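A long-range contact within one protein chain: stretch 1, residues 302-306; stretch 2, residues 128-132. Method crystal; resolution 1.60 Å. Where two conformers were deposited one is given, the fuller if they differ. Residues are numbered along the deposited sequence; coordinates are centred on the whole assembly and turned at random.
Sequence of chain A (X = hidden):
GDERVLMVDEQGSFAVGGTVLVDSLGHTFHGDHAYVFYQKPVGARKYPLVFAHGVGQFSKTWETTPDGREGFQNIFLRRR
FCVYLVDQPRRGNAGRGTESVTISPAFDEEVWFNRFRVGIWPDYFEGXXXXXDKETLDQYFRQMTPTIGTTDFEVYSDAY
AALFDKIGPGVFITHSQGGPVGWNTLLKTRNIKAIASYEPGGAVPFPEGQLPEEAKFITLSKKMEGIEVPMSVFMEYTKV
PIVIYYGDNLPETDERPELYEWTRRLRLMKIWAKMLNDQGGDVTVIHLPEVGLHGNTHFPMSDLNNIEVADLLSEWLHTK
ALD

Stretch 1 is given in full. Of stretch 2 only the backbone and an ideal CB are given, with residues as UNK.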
ATOM      1  N   SER A 302       1.658  16.277  -8.213  1.00 16.95           N
ATOM      2  CA  SER A 302       2.481  15.337  -9.032  1.00 16.00           C
ATOM      3  C   SER A 302       2.773  15.862 -10.442  1.00 17.25           C
ATOM      4  O   SER A 302       3.406  15.186 -11.246  1.00 18.10           O
ATOM      5  CB  SER A 302       1.852  13.925  -9.086  1.00 19.19           C
ATOM      6  OG  SER A 302       0.510  13.935  -9.586  1.00 18.84           O
ATOM      7  N   ASP A 303       2.283  17.060 -10.722  1.00 17.73           N
ATOM      8  CA  ASP A 303       2.517  17.703 -12.022  1.00 17.33           C
ATOM      9  C   ASP A 303       4.018  18.018 -12.227  1.00 18.60           C
ATOM     10  O   ASP A 303       4.804  17.977 -11.282  1.00 18.91           O
ATOM     11  CB  ASP A 303       1.708  18.994 -12.112  1.00 18.89           C
ATOM     12  CG  ASP A 303       0.229  18.768 -12.393  1.00 16.71           C
ATOM     13  OD1 ASP A 303      -0.205  17.664 -12.820  1.00 19.72           O
ATOM     14  OD2 ASP A 303      -0.523  19.738 -12.171  1.00 18.88           O
ATOM     15  N   LEU A 304       4.388  18.402 -13.450  1.00 18.97           N
ATOM     16  CA  LEU A 304       5.794  18.691 -13.787  1.00 20.17           C
ATOM     17  C   LEU A 304       6.391  19.793 -12.963  1.00 19.47           C
ATOM     18  O   LEU A 304       7.603  19.762 -12.739  1.00 22.26           O
ATOM     19  CB  LEU A 304       5.952  19.029 -15.271  1.00 19.50           C
ATOM     20  CG  LEU A 304       5.634  17.858 -16.217  1.00 20.81           C
ATOM     21  CD1 LEU A 304       5.633  18.384 -17.660  1.00 23.84           C
ATOM     22  CD2 LEU A 304       6.642  16.725 -16.074  1.00 21.22           C
ATOM     23  N   ASN A 305       5.575  20.746 -12.508  1.00 18.78           N
ATOM     24  CA  ASN A 305       6.058  21.879 -11.696  1.00 19.74           C
ATOM     25  C   ASN A 305       5.764  21.667 -10.212  1.00 19.33           C
ATOM     26  O   ASN A 305       5.562  22.635  -9.469  1.00 18.82           O
ATOM     27  CB  ASN A 305       5.399  23.194 -12.170  1.00 21.96           C
ATOM     28  CG  ASN A 305       3.886  23.185 -12.032  1.00 21.97           C
ATOM     29  OD1 ASN A 305       3.270  22.155 -11.741  1.00 21.99           O
ATOM     30  ND2 ASN A 305       3.279  24.347 -12.185  1.00 21.80           N
ATOM     31  N   ASN A 306       5.710  20.416  -9.789  1.00 19.08           N
ATOM     32  CA  ASN A 306       5.287  20.130  -8.419  1.00 17.64           C
ATOM     33  C   ASN A 306       6.226  20.685  -7.343  1.00 19.33           C
ATOM     34  O   ASN A 306       5.803  20.931  -6.213  1.00 19.12           O
ATOM     35  CB  ASN A 306       4.976  18.655  -8.179  1.00 17.65           C
ATOM     36  CG  ASN A 306       6.200  17.753  -8.199  1.00 18.83           C
ATOM     37  OD1 ASN A 306       7.230  18.054  -8.762  1.00 18.40           O
ATOM     38  ND2 ASN A 306       6.061  16.591  -7.540  1.00 16.66           N
ATOM     39  N   UNK A 128       0.025  21.914 -20.669  1.00 22.94           N
ATOM     40  CA  UNK A 128      -0.285  21.143 -19.455  1.00 21.20           C
ATOM     41  C   UNK A 128       1.005  20.662 -18.807  1.00 21.10           C
ATOM     42  O   UNK A 128       1.941  20.260 -19.485  1.00 23.04           O
ATOM     43  CB  UNK A 128      -1.193  19.955 -19.777  1.00 21.20           C
ATOM     44  N   UNK A 129       1.019  20.650 -17.470  1.00 22.84           N
ATOM     45  CA  UNK A 129       2.195  20.296 -16.671  1.00 21.92           C
ATOM     46  C   UNK A 129       2.202  18.775 -16.406  1.00 21.46           C
ATOM     47  O   UNK A 129       2.206  18.306 -15.267  1.00 20.35           O
ATOM     48  CB  UNK A 129       2.205  21.075 -15.354  1.00 21.92           C
ATOM     49  N   UNK A 130       2.192  18.023 -17.491  1.00 22.62           N
ATOM     50  CA  UNK A 130       2.045  16.583 -17.449  1.00 21.94           C
ATOM     51  C   UNK A 130       2.838  16.032 -18.634  1.00 21.66           C
ATOM     52  O   UNK A 130       2.763  16.549 -19.795  1.00 22.76           O
ATOM     53  CB  UNK A 130       0.575  16.160 -17.495  1.00 21.94           C
ATOM     54  N   UNK A 131       3.646  15.015 -18.359  1.00 21.95           N
ATOM     55  CA  UNK A 131       4.446  14.369 -19.400  1.00 23.06           C
ATOM     56  C   UNK A 131       3.553  13.612 -20.372  1.00 23.07           C
ATOM     57  O   UNK A 131       2.615  12.940 -19.960  1.00 22.63           O
ATOM     58  CB  UNK A 131       5.473  13.420 -18.779  1.00 23.06           C
ATOM     59  N   UNK A 132       3.848  13.711 -21.662  1.00 24.67           N
ATOM     60  CA  UNK A 132       2.908  13.267 -22.697  0.50 26.56           C
ATOM     61  C   UNK A 132       3.176  11.866 -23.261  1.00 24.70           C
ATOM     62  O   UNK A 132       2.572  11.491 -24.248  1.00 28.55           O
ATOM     63  CB  UNK A 132       2.929  14.272 -23.850  0.50 26.56           C
TER

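Position 128 offers little to argue from. Its CA-to-CB bond runs sideways to stretch 1, and nothing there lies within 5.5 Å of the ideal CB. The extended backbone (phi/psi -62/143) suits almost any residue. The deposited residue is V128, whose CG2 is still 6.1 Å from D303 OD1, its nearest approach.

Position 129 is the centre of the contact. Its CA lies 4.9 Å from the CA of L304, and CA-to-CB points toward stretch 1, with the ideal CB 3.9 Å from each of D303 CB, L304 N and N305 OD1. The backbone oxygen is already committed: L304 N donates to the backbone O atom of position 129 at 2.8 Å with an N-H...acceptor angle of 166°, a short and nearly straight hydrogen bond that uses the backbone alone and so does not depend on the side chain. L304 lies in a type I turn from D303 to N306, and a side chain leaving 129 can pass L304 CB and the backbone N of N305. A medium-length, flexible chain would fit, polar or aliphatic: Gln, Glu, Met or Leu are all reasonable, and the neighbouring N305 amide tilts the case only mildly toward a polar end. The residue is Q129. With chi1 and chi2 both m (-69° and -77°), the chain folds over the turn, its OE1 reaching 3.4 Å from L304 CB and its CD 3.6 Å from N305 CG. The 3.6 Å between N305 N and Q129 OE1 is a contact without a hydrogen bond. Q129 NE2 is hydrogen-bonded elsewhere in the structure.

At 130 the CA-to-CB bond points away, and the ideal CB is 5.0 Å from D303 OD1. The extended backbone (-148/132) is compatible with beta-branched or aromatic residues, and although CB points away a large one could still reach the carboxylate. F130, with chi1 t, does so: its CD2 lies 4.4 Å from D303 OD1, which sits at the ring edge, near the ring plane.

Position 131 points sideways, its ideal CB 4.4 Å from L304 CD2. Stretch 1 offers an aliphatic surface but no charge here, so almost any residue with a CB would serve, from Ala to a long chain. K131 packs its CB 4.4 Å from L304 CD2, while the extended chain, t at all four chi angles, leads its end away.

Position 132 is out of reach and unconstrained by stretch 1. R132 instead turns back on its own stretch, where NH1 makes weak hydrogen bonds to V128 O and F130 O, both at 3.3 Å.

Stretch 2, residues 128-132: VQFKR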
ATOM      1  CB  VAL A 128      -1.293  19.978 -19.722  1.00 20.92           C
ATOM      2  CG1 VAL A 128      -0.654  18.833 -20.513  1.00 22.93           C
ATOM      3  CG2 VAL A 128      -1.919  19.474 -18.429  1.00 22.35           C
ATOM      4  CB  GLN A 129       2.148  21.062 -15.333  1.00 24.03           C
ATOM      5  CG  GLN A 129       2.356  22.562 -15.453  1.00 24.15           C
ATOM      6  CD  GLN A 129       3.798  22.974 -15.669  1.00 24.17           C
ATOM      7  OE1 GLN A 129       4.702  22.158 -15.666  1.00 22.32           O
ATOM      8  NE2 GLN A 129       4.014  24.276 -15.862  1.00 24.61           N
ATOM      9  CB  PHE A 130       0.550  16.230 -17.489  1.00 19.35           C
ATOM     10  CG  PHE A 130       0.209  14.810 -17.136  1.00 19.99           C
ATOM     11  CD1 PHE A 130       0.241  13.786 -18.106  1.00 20.34           C
ATOM     12  CD2 PHE A 130      -0.189  14.502 -15.852  1.00 20.83           C
ATOM     13  CE1 PHE A 130      -0.125  12.500 -17.809  1.00 21.40           C
ATOM     14  CE2 PHE A 130      -0.554  13.200 -15.529  1.00 19.77           C
ATOM     15  CZ  PHE A 130      -0.507  12.201 -16.499  1.00 18.74           C
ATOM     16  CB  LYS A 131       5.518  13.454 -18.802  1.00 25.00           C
ATOM     17  CG  LYS A 131       6.690  13.290 -19.775  1.00 31.07           C
ATOM     18  CD  LYS A 131       7.760  12.339 -19.270  1.00 37.13           C
ATOM     19  CE  LYS A 131       8.848  12.129 -20.323  1.00 46.46           C
ATOM     20  NZ  LYS A 131       9.989  11.415 -19.689  1.00 47.90           N
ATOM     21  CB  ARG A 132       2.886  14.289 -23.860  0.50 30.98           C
ATOM     22  CG  ARG A 132       2.313  15.656 -23.518  0.50 33.17           C
ATOM     23  CD  ARG A 132       2.980  16.718 -24.389  0.50 39.56           C
ATOM     24  NE  ARG A 132       2.193  17.939 -24.560  0.50 44.43           N
ATOM     25  CZ  ARG A 132       1.857  18.771 -23.577  0.50 45.83           C
ATOM     26  NH1 ARG A 132       2.202  18.508 -22.328  0.50 44.80           N
ATOM     27  NH2 ARG A 132       1.154  19.861 -23.846  0.50 46.72           N
TER
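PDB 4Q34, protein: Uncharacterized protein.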